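Local coordinates for Lin2722 protein (Listeria innocua, PDB 3DS8) that is of unknown function but has the alpha/beta-hydrolase fold and probably acts as a serine hydrolase, at residues K126-G131 / E233-F238; M39-E44 / F64-N69; L108-E113 / D159-N164. One frame throughout, in Å; residues are numbered along the deposited sequence.

Contacts 1 and 3 are buried. In contact 1, helix 229-240 lies against strand 123-130, an inner strand of the sheet; in contact 3, helix 103-114 meets helix 156-163. The two touch where Leu127 packs on Leu108, Thr109 and Ala112, so helices 229-240 and 103-114 cover different faces of the same strand. Contact 2 lies farther out, its centre about 17 Å from that of the chain, and joins strands 36-42 and 61-66 of that sheet. Chemistry follows position: aliphatic and aromatic packing with a gripped lysine in contact 1; parallel strand pairing with a buried aromatic face, giving way to side-chain amide bonds at the exposed strand ends, in contact 2; rings around a buried glutamate in contact 3.

Contact 1 (K126-G131 / E233-F238); sequences KLVAIG and EKTYWF. With SO4 (sulfate ion), chain F.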
loop_
_atom_site.group_PDB
_atom_site.type_symbol
_atom_site.label_atom_id
_atom_site.label_comp_id
_atom_site.label_asym_id
_atom_site.label_seq_id
_atom_site.Cartn_x
_atom_site.Cartn_y
_atom_site.Cartn_z
ATOM N N LYS A 126 1.948 -2.421 8.855
ATOM C CA LYS A 126 0.649 -2.434 8.150
ATOM C C LYS A 126 0.868 -1.944 6.733
ATOM O O LYS A 126 1.580 -0.960 6.526
ATOM C CB LYS A 126 -0.344 -1.539 8.829
ATOM C CG LYS A 126 -0.720 -2.020 10.242
ATOM C CD LYS A 126 -1.524 -0.984 10.948
ATOM C CE LYS A 126 -1.883 -1.369 12.329
ATOM N NZ LYS A 126 -2.996 -2.328 12.456
ATOM N N LEU A 127 0.258 -2.609 5.771
ATOM C CA LEU A 127 0.371 -2.302 4.349
ATOM C C LEU A 127 -1.044 -2.214 3.793
ATOM O O LEU A 127 -1.767 -3.205 3.789
ATOM C CB LEU A 127 1.122 -3.399 3.596
ATOM C CG LEU A 127 1.590 -3.179 2.157
ATOM C CD1 LEU A 127 2.495 -4.392 1.742
ATOM C CD2 LEU A 127 0.415 -2.943 1.189
ATOM N N VAL A 128 -1.447 -1.022 3.375
ATOM C CA VAL A 128 -2.719 -0.803 2.690
ATOM C C VAL A 128 -2.482 -0.526 1.208
ATOM O O VAL A 128 -1.712 0.382 0.810
ATOM C CB VAL A 128 -3.526 0.371 3.320
ATOM C CG1 VAL A 128 -4.886 0.560 2.591
ATOM C CG2 VAL A 128 -3.761 0.169 4.821
ATOM N N ALA A 129 -3.066 -1.392 0.368
ATOM C CA ALA A 129 -2.933 -1.279 -1.093
ATOM C C ALA A 129 -4.303 -0.949 -1.690
ATOM O O ALA A 129 -5.241 -1.703 -1.480
ATOM C CB ALA A 129 -2.381 -2.609 -1.679
ATOM N N ILE A 130 -4.411 0.187 -2.386
ATOM C CA ILE A 130 -5.705 0.695 -2.851
ATOM C C ILE A 130 -5.688 0.633 -4.384
ATOM O O ILE A 130 -4.995 1.426 -5.038
ATOM C CB ILE A 130 -5.977 2.130 -2.332
ATOM C CG1 ILE A 130 -5.860 2.178 -0.803
ATOM C CG2 ILE A 130 -7.331 2.618 -2.815
ATOM C CD1 ILE A 130 -6.045 3.560 -0.232
ATOM N N GLY A 131 -6.440 -0.329 -4.940
ATOM C CA GLY A 131 -6.526 -0.540 -6.392
ATOM C C GLY A 131 -5.198 -0.915 -7.044
ATOM O O GLY A 131 -4.896 -0.476 -8.156
ATOM N N GLU A 233 -12.146 5.669 5.415
ATOM C CA GLU A 233 -12.689 5.050 6.646
ATOM C C GLU A 233 -12.026 3.692 6.913
ATOM O O GLU A 233 -11.619 3.406 8.049
ATOM C CB GLU A 233 -14.199 4.886 6.550
ATOM C CG GLU A 233 -14.943 6.189 6.463
ATOM C CD GLU A 233 -16.274 6.083 5.668
ATOM O OE1 GLU A 233 -16.877 4.979 5.604
ATOM O OE2 GLU A 233 -16.701 7.117 5.120
ATOM N N LYS A 234 -11.903 2.869 5.873
ATOM C CA LYS A 234 -11.343 1.520 6.075
ATOM C C LYS A 234 -9.849 1.598 6.442
ATOM O O LYS A 234 -9.364 0.838 7.284
ATOM C CB LYS A 234 -11.616 0.654 4.855
ATOM C CG LYS A 234 -11.421 -0.833 5.118
ATOM C CD LYS A 234 -12.533 -1.462 5.901
ATOM C CE LYS A 234 -12.233 -2.936 6.205
ATOM N NZ LYS A 234 -13.256 -3.596 7.087
ATOM N N THR A 235 -9.142 2.530 5.794
ATOM C CA THR A 235 -7.750 2.756 6.031
ATOM C C THR A 235 -7.529 3.254 7.465
ATOM O O THR A 235 -6.661 2.762 8.184
ATOM C CB THR A 235 -7.138 3.710 4.949
ATOM O OG1 THR A 235 -7.212 3.068 3.667
ATOM C CG2 THR A 235 -5.687 3.989 5.230
ATOM N N TYR A 236 -8.294 4.264 7.883
ATOM C CA TYR A 236 -8.227 4.694 9.273
ATOM C C TYR A 236 -8.433 3.530 10.214
ATOM O O TYR A 236 -7.643 3.340 11.151
ATOM C CB TYR A 236 -9.261 5.781 9.563
ATOM C CG TYR A 236 -9.397 6.059 11.033
ATOM C CD1 TYR A 236 -8.423 6.851 11.732
ATOM C CD2 TYR A 236 -10.451 5.519 11.754
ATOM C CE1 TYR A 236 -8.540 7.092 13.043
ATOM C CE2 TYR A 236 -10.559 5.732 13.104
ATOM C CZ TYR A 236 -9.604 6.519 13.746
ATOM O OH TYR A 236 -9.753 6.773 15.083
ATOM N N TRP A 237 -9.509 2.765 9.990
ATOM C CA TRP A 237 -9.808 1.605 10.833
ATOM C C TRP A 237 -8.623 0.664 10.909
ATOM O O TRP A 237 -8.263 0.225 11.985
ATOM C CB TRP A 237 -11.040 0.853 10.314
ATOM C CG TRP A 237 -11.233 -0.465 10.980
ATOM C CD1 TRP A 237 -11.785 -0.682 12.172
ATOM C CD2 TRP A 237 -10.864 -1.729 10.465
ATOM N NE1 TRP A 237 -11.766 -2.021 12.475
ATOM C CE2 TRP A 237 -11.212 -2.689 11.437
ATOM C CE3 TRP A 237 -10.276 -2.158 9.278
ATOM C CZ2 TRP A 237 -10.976 -4.027 11.264
ATOM C CZ3 TRP A 237 -10.055 -3.496 9.119
ATOM C CH2 TRP A 237 -10.430 -4.408 10.105
ATOM N N PHE A 238 -8.024 0.342 9.751
ATOM C CA PHE A 238 -6.927 -0.611 9.740
ATOM C C PHE A 238 -5.698 -0.061 10.460
ATOM O O PHE A 238 -5.022 -0.764 11.220
ATOM C CB PHE A 238 -6.596 -0.937 8.300
ATOM C CG PHE A 238 -5.718 -2.127 8.124
ATOM C CD1 PHE A 238 -6.188 -3.399 8.447
ATOM C CD2 PHE A 238 -4.436 -1.992 7.601
ATOM C CE1 PHE A 238 -5.393 -4.532 8.181
ATOM C CE2 PHE A 238 -3.649 -3.090 7.349
ATOM C CZ PHE A 238 -4.125 -4.355 7.634
HETATM S S SO4 F . -1.108 -4.475 15.382
HETATM O O1 SO4 F . -0.453 -4.602 16.696
HETATM O O2 SO4 F . -2.025 -5.652 15.275
HETATM O O3 SO4 F . -1.832 -3.188 15.267
HETATM O O4 SO4 F . -0.088 -4.383 14.304
#
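Val128 presents its two methyls to Thr235 and Phe238, joining an inner strand of the alpha/beta-hydrolase sheet to the helix that covers it. Strand 126-130 and helix 233-238 run almost antiparallel, at 170°, with their axes 9.8 Å apart at the closest point, a gap filled by the Phe238 ring together with Val128 and Thr235. The packing is tight around Val128. Its CG2, beside the backbone N, reaches Phe238 CD2 at 3.6 Å, while its CG1, anti to that N, lies 3.6 Å from Thr235 OG1. A beta-branched valine suits this place because each methyl serves a different helix residue one turn apart. Thr235 can enter an apolar layer because its hydroxyl is satisfied within the helix by Ser231 O. Between the two segments the packing is looser farther on: Ile130 CD1 comes only to 4.1 Å from Thr235 OG1, and Ile130 also touches Val99 and Met22, near the presumed Ser-His-Asp triad.

At the other end the chemistry turns polar. Lys126 CB rests 3.9 Å from Phe238 CE2, and the aliphatic chain carries NZ over the Phe238 ring, almost on its normal and 5.0 Å from the centroid, at most a weak cation-pi attraction. Glu173 and Phe242 O also hold the ammonium, a combination that probably favours the charged form and would complement the negative pole of the helix. A sulfate ion, probably from the crystallisation liquor and also bound by Thr244 N, takes a further bond from the amine: Lys126 NZ to O3, 3.2 Å. The chain bends at chi4 (-78°), placing NZ of Lys126 2.8 Å from Phe238 O, with a C=O...N angle of 166°, nearly head-on to the carbonyl.

Contact 2 (M39-E44 / F64-N69); sequences MTVNSE and FGFEQN
Asn42 and Gln68 meet through two torsions: in Asn42, CG stands anti to the backbone N (chi1 -177°), and in Gln68 the chain turns sharply at chi2 (91°), bringing CD round beside Asn42 and Ser43. The two amides then lie with their planes 48° apart. Gln68 NE2 donates to Asn42 OD1 over a very short 2.5 Å, a length best treated with caution. The same OD1 closes an Asx turn by accepting from Glu44 N, and Asn42 ND2 donates to Glu44 OE2, so both ends of the asparagine amide are used. Gln68 OE1 is gripped as well: Ser43 N donates to it at 2.7 Å, Ser43 OG adds a weak bond, and a water donates to it. That water also donates to Val41 O and accepts from Gln68 N. A pair of amides, each both donor and acceptor, suits the place where two strands end and their backbones turn out of the sheet.

Before these amide bonds the strands run parallel. Gly65 N donates to Met39 O, Val41 N to Gly65 O, and Glu67 N to Val41 O, the last at 3.0 Å. The Thr40 methyl, its CG2 4.0 Å from Gly65 CA, occupies the direction a side chain at Gly65 would take, so a residue without one suits the place. On the face bearing Met39, here selenomethionine, Val41 CG1 touches two rings, 3.6 Å from Phe64 CZ and 3.5 Å from Phe66 CD1. CE2 of Phe64 itself sits over a face of the Phe66 ring.

Strand 46-50 flanks strand 36-42, and strand 6-9 flanks strand 61-66. Helix 73-91 covers the aromatic face: Phe66 stacks on Trp76, Met39 packs on Ala83 and Met84, and Trp79 touches Ser43 and Gln68.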
loop_
_atom_site.group_PDB
_atom_site.type_symbol
_atom_site.label_atom_id
_atom_site.label_comp_id
_atom_site.label_asym_id
_atom_site.label_seq_id
_atom_site.Cartn_x
_atom_site.Cartn_y
_atom_site.Cartn_z
HETATM N N MSE A 39 8.795 13.811 1.694
HETATM C CA MSE A 39 10.072 13.303 1.223
HETATM C C MSE A 39 9.936 12.984 -0.231
HETATM O O MSE A 39 8.953 12.396 -0.632
HETATM C CB MSE A 39 10.483 11.998 1.885
HETATM C CG MSE A 39 10.937 12.081 3.274
HETATM SE SE MSE A 39 11.734 10.307 3.742
HETATM C CE MSE A 39 13.374 10.386 2.811
ATOM N N THR A 40 10.950 13.308 -1.024
ATOM C CA THR A 40 10.896 12.926 -2.410
ATOM C C THR A 40 12.242 12.343 -2.837
ATOM O O THR A 40 13.287 12.658 -2.249
ATOM C CB THR A 40 10.528 14.145 -3.249
ATOM O OG1 THR A 40 11.446 15.190 -2.977
ATOM C CG2 THR A 40 9.098 14.682 -2.886
ATOM N N VAL A 41 12.219 11.501 -3.858
ATOM C CA VAL A 41 13.447 10.826 -4.334
ATOM C C VAL A 41 13.462 10.882 -5.854
ATOM O O VAL A 41 12.415 10.918 -6.514
ATOM C CB VAL A 41 13.594 9.356 -3.784
ATOM C CG1 VAL A 41 12.412 8.439 -4.261
ATOM C CG2 VAL A 41 14.961 8.690 -4.209
ATOM N N ASN A 42 14.675 10.950 -6.386
ATOM C CA ASN A 42 14.934 11.012 -7.805
ATOM C C ASN A 42 16.051 9.998 -8.047
ATOM O O ASN A 42 17.123 10.090 -7.434
ATOM C CB ASN A 42 15.400 12.421 -8.134
ATOM C CG ASN A 42 15.635 12.669 -9.596
ATOM O OD1 ASN A 42 15.788 11.755 -10.423
ATOM N ND2 ASN A 42 15.714 13.940 -9.927
ATOM N N SER A 43 15.812 9.090 -8.974
ATOM C CA SER A 43 16.800 8.091 -9.380
ATOM C C SER A 43 18.098 8.699 -9.902
ATOM O O SER A 43 19.081 7.971 -10.029
ATOM C CB SER A 43 16.220 7.185 -10.474
ATOM O OG SER A 43 16.107 7.884 -11.703
ATOM N N GLU A 44 18.091 9.998 -10.243
ATOM C CA GLU A 44 19.290 10.740 -10.667
ATOM C C GLU A 44 20.282 10.806 -9.518
ATOM O O GLU A 44 21.494 10.950 -9.749
ATOM C CB GLU A 44 18.968 12.196 -11.060
ATOM C CG GLU A 44 18.156 12.403 -12.349
ATOM C CD GLU A 44 17.594 13.838 -12.455
ATOM O OE1 GLU A 44 18.333 14.813 -12.130
ATOM O OE2 GLU A 44 16.398 13.978 -12.832
ATOM N N PHE A 64 5.136 10.837 0.546
ATOM C CA PHE A 64 6.265 10.433 -0.287
ATOM C C PHE A 64 6.037 10.724 -1.769
ATOM O O PHE A 64 4.942 10.505 -2.287
ATOM C CB PHE A 64 6.569 8.949 -0.072
ATOM C CG PHE A 64 7.944 8.577 -0.460
ATOM C CD1 PHE A 64 8.980 8.701 0.447
ATOM C CD2 PHE A 64 8.218 8.139 -1.740
ATOM C CE1 PHE A 64 10.271 8.395 0.100
ATOM C CE2 PHE A 64 9.516 7.816 -2.107
ATOM C CZ PHE A 64 10.554 7.950 -1.189
ATOM N N GLY A 65 7.079 11.170 -2.468
ATOM C CA GLY A 65 6.954 11.412 -3.885
ATOM C C GLY A 65 8.117 10.835 -4.658
ATOM O O GLY A 65 9.244 11.054 -4.299
ATOM N N PHE A 66 7.827 10.141 -5.747
ATOM C CA PHE A 66 8.843 9.753 -6.732
ATOM C C PHE A 66 8.858 10.733 -7.899
ATOM O O PHE A 66 7.858 10.858 -8.621
ATOM C CB PHE A 66 8.516 8.372 -7.281
ATOM C CG PHE A 66 8.611 7.270 -6.277
ATOM C CD1 PHE A 66 9.839 6.772 -5.916
ATOM C CD2 PHE A 66 7.475 6.739 -5.681
ATOM C CE1 PHE A 66 9.948 5.734 -4.985
ATOM C CE2 PHE A 66 7.573 5.750 -4.717
ATOM C CZ PHE A 66 8.830 5.213 -4.397
ATOM N N GLU A 67 9.987 11.405 -8.142
ATOM C CA GLU A 67 10.063 12.310 -9.307
ATOM C C GLU A 67 9.814 11.536 -10.620
ATOM O O GLU A 67 9.193 12.055 -11.562
ATOM C CB GLU A 67 11.428 12.977 -9.422
ATOM C CG GLU A 67 11.464 13.945 -10.618
ATOM C CD GLU A 67 12.405 15.151 -10.477
ATOM O OE1 GLU A 67 13.279 15.180 -9.578
ATOM O OE2 GLU A 67 12.241 16.090 -11.297
ATOM N N GLN A 68 10.318 10.315 -10.665
ATOM C CA GLN A 68 10.090 9.411 -11.790
ATOM C C GLN A 68 8.785 8.677 -11.523
ATOM O O GLN A 68 8.769 7.527 -11.084
ATOM C CB GLN A 68 11.267 8.454 -11.986
ATOM C CG GLN A 68 12.486 9.163 -12.599
ATOM C CD GLN A 68 13.424 9.728 -11.588
ATOM O OE1 GLN A 68 13.648 9.119 -10.540
ATOM N NE2 GLN A 68 14.038 10.874 -11.909
ATOM N N ASN A 69 7.692 9.384 -11.789
ATOM C CA ASN A 69 6.361 9.009 -11.268
ATOM C C ASN A 69 5.587 8.068 -12.188
ATOM O O ASN A 69 4.418 7.756 -11.941
ATOM C CB ASN A 69 5.570 10.271 -10.857
ATOM C CG ASN A 69 5.056 11.088 -12.050
ATOM O OD1 ASN A 69 5.521 10.929 -13.158
ATOM N ND2 ASN A 69 4.149 12.037 -11.787
HETATM O O HOH W 1 11.785 8.688 -8.485
#

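Contact 3 (L108-E113 / D159-N164); sequences LTYYAE and DYFIKN
Glu113 reaches across to helix 159-163 and the residue after it, Asn164. At CB it is still distant, 4.1 Å from Asn164 O. CG, set anti to the carbonyl carbon (chi1 -70°), draws in to 3.8 Å from that same Asn164 O, and the extended chain delivers CD to 3.5 Å from Phe161 O. There the carboxyl branches. OE1 lies 3.3 Å from Asn164 CB and also sits at the edge of the Phe161 ring, in its plane, 3.7 Å from CD1, where the partly positive ring hydrogens suit an oxygen. The other branch, Glu113 OE2, ends 2.7 Å from Phe161 O, so close for two oxygens that the buried acid may hold a proton.

Beside this carboxyl, Tyr110, Tyr160 and Phe161 form an aromatic cluster between the helices. Helix 103-114 follows the probable nucleophile elbow of the alpha/beta hydrolases, and helix 156-163 belongs to the long connection after strand 123-130, where many relatives carry their lid; the cluster joins these two parts. Phe161 turns its edge to the face of Tyr110, with CE1 above the ring centre, the planes 56° apart. Tyr110 CE1 in turn lies over a face of Tyr160, 3.6 Å from CD2, the planes inclined at 47°. Flat rings can thus fill an interface whose helix axes are 10.6 Å apart.

Thr109 covers a face of Phe161: its CG2, anti to the backbone N, makes a CH-pi contact over the ring, offset toward the rim. Threonine fits because its methyl serves the ring while OG1 bonds back to Gly105 O. Phe202 meets the Phe161 ring as well, and Tyr160 OH is hydrogen-bonded to Asp114 OD1, just beyond Glu113.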
loop_
_atom_site.group_PDB
_atom_site.type_symbol
_atom_site.label_atom_id
_atom_site.label_comp_id
_atom_site.label_asym_id
_atom_site.label_seq_id
_atom_site.Cartn_x
_atom_site.Cartn_y
_atom_site.Cartn_z
ATOM N N LEU A 108 5.173 -0.931 -2.171
ATOM C CA LEU A 108 5.204 -1.404 -0.801
ATOM C C LEU A 108 5.305 -2.925 -0.694
ATOM O O LEU A 108 5.842 -3.429 0.279
ATOM C CB LEU A 108 3.990 -0.890 -0.032
ATOM C CG LEU A 108 3.919 0.610 0.288
ATOM C CD1 LEU A 108 2.536 1.003 0.828
ATOM C CD2 LEU A 108 5.048 1.006 1.264
ATOM N N THR A 109 4.665 -3.643 -1.619
ATOM C CA THR A 109 4.659 -5.100 -1.598
ATOM C C THR A 109 6.061 -5.655 -1.951
ATOM O O THR A 109 6.598 -6.536 -1.256
ATOM C CB THR A 109 3.586 -5.634 -2.545
ATOM O OG1 THR A 109 2.313 -5.118 -2.133
ATOM C CG2 THR A 109 3.555 -7.194 -2.575
ATOM N N TYR A 110 6.698 -5.091 -2.952
ATOM C CA TYR A 110 8.115 -5.388 -3.173
ATOM C C TYR A 110 8.954 -5.055 -1.937
ATOM O O TYR A 110 9.826 -5.813 -1.548
ATOM C CB TYR A 110 8.664 -4.588 -4.366
ATOM C CG TYR A 110 8.378 -5.215 -5.679
ATOM C CD1 TYR A 110 9.078 -6.337 -6.086
ATOM C CD2 TYR A 110 7.414 -4.686 -6.535
ATOM C CE1 TYR A 110 8.814 -6.921 -7.318
ATOM C CE2 TYR A 110 7.155 -5.262 -7.772
ATOM C CZ TYR A 110 7.841 -6.375 -8.147
ATOM O OH TYR A 110 7.639 -6.986 -9.388
ATOM N N TYR A 111 8.707 -3.901 -1.310
ATOM C CA TYR A 111 9.475 -3.526 -0.085
ATOM C C TYR A 111 9.269 -4.556 1.039
ATOM O O TYR A 111 10.194 -4.969 1.718
ATOM C CB TYR A 111 9.011 -2.137 0.350
ATOM C CG TYR A 111 9.770 -1.514 1.509
ATOM C CD1 TYR A 111 10.815 -0.625 1.292
ATOM C CD2 TYR A 111 9.395 -1.797 2.829
ATOM C CE1 TYR A 111 11.478 -0.036 2.392
ATOM C CE2 TYR A 111 10.040 -1.230 3.933
ATOM C CZ TYR A 111 11.070 -0.354 3.709
ATOM O OH TYR A 111 11.649 0.207 4.812
ATOM N N ALA A 112 8.032 -5.003 1.206
ATOM C CA ALA A 112 7.695 -5.985 2.204
ATOM C C ALA A 112 8.399 -7.305 1.964
ATOM O O ALA A 112 8.829 -7.982 2.936
ATOM C CB ALA A 112 6.179 -6.199 2.213
ATOM N N GLU A 113 8.495 -7.699 0.698
ATOM C CA GLU A 113 9.158 -8.955 0.362
ATOM C C GLU A 113 10.668 -8.887 0.326
ATOM O O GLU A 113 11.324 -9.912 0.589
ATOM C CB GLU A 113 8.612 -9.560 -0.948
ATOM C CG GLU A 113 7.184 -10.072 -0.786
ATOM C CD GLU A 113 6.709 -10.914 -1.919
ATOM O OE1 GLU A 113 7.330 -10.840 -3.009
ATOM O OE2 GLU A 113 5.723 -11.686 -1.714
ATOM N N ASP A 159 4.258 -13.889 -10.300
ATOM C CA ASP A 159 5.154 -15.008 -10.050
ATOM C C ASP A 159 6.192 -14.628 -8.972
ATOM O O ASP A 159 6.536 -15.438 -8.113
ATOM C CB ASP A 159 5.894 -15.437 -11.351
ATOM C CG ASP A 159 4.979 -16.094 -12.400
ATOM O OD1 ASP A 159 3.874 -16.589 -12.081
ATOM O OD2 ASP A 159 5.425 -16.140 -13.573
ATOM N N TYR A 160 6.708 -13.402 -9.049
ATOM C CA TYR A 160 7.696 -12.918 -8.099
ATOM C C TYR A 160 7.080 -12.864 -6.694
ATOM O O TYR A 160 7.671 -13.342 -5.741
ATOM C CB TYR A 160 8.190 -11.503 -8.495
ATOM C CG TYR A 160 9.293 -10.975 -7.586
ATOM C CD1 TYR A 160 10.626 -11.076 -7.961
ATOM C CD2 TYR A 160 8.993 -10.352 -6.380
ATOM C CE1 TYR A 160 11.632 -10.606 -7.131
ATOM C CE2 TYR A 160 9.979 -9.891 -5.556
ATOM C CZ TYR A 160 11.292 -10.013 -5.938
ATOM O OH TYR A 160 12.313 -9.546 -5.134
ATOM N N PHE A 161 5.912 -12.252 -6.597
ATOM C CA PHE A 161 5.217 -12.095 -5.294
ATOM C C PHE A 161 4.945 -13.456 -4.640
ATOM O O PHE A 161 5.143 -13.638 -3.432
ATOM C CB PHE A 161 3.903 -11.324 -5.439
ATOM C CG PHE A 161 4.053 -9.854 -5.785
ATOM C CD1 PHE A 161 5.151 -9.102 -5.373
ATOM C CD2 PHE A 161 3.071 -9.242 -6.532
ATOM C CE1 PHE A 161 5.256 -7.750 -5.678
ATOM C CE2 PHE A 161 3.128 -7.847 -6.834
ATOM C CZ PHE A 161 4.223 -7.108 -6.425
ATOM N N ILE A 162 4.510 -14.411 -5.444
ATOM C CA ILE A 162 4.303 -15.783 -4.962
ATOM C C ILE A 162 5.584 -16.456 -4.517
ATOM O O ILE A 162 5.629 -17.050 -3.427
ATOM C CB ILE A 162 3.585 -16.641 -6.027
ATOM C CG1 ILE A 162 2.145 -16.140 -6.184
ATOM C CG2 ILE A 162 3.623 -18.147 -5.615
ATOM C CD1 ILE A 162 1.395 -16.628 -7.417
ATOM N N LYS A 163 6.621 -16.359 -5.336
ATOM C CA LYS A 163 7.921 -16.960 -5.033
ATOM C C LYS A 163 8.499 -16.425 -3.729
ATOM O O LYS A 163 9.051 -17.179 -2.929
ATOM C CB LYS A 163 8.899 -16.723 -6.199
ATOM C CG LYS A 163 10.332 -17.184 -5.960
ATOM C CD LYS A 163 11.165 -17.089 -7.225
ATOM C CE LYS A 163 12.607 -17.535 -7.039
ATOM N NZ LYS A 163 13.493 -16.405 -6.704
ATOM N N ASN A 164 8.341 -15.136 -3.501
ATOM C CA ASN A 164 9.004 -14.487 -2.378
ATOM C C ASN A 164 8.098 -14.245 -1.189
ATOM O O ASN A 164 8.478 -13.553 -0.262
ATOM C CB ASN A 164 9.657 -13.209 -2.871
ATOM C CG ASN A 164 10.820 -13.495 -3.801
ATOM O OD1 ASN A 164 10.750 -13.279 -5.022
ATOM N ND2 ASN A 164 11.851 -14.086 -3.247
#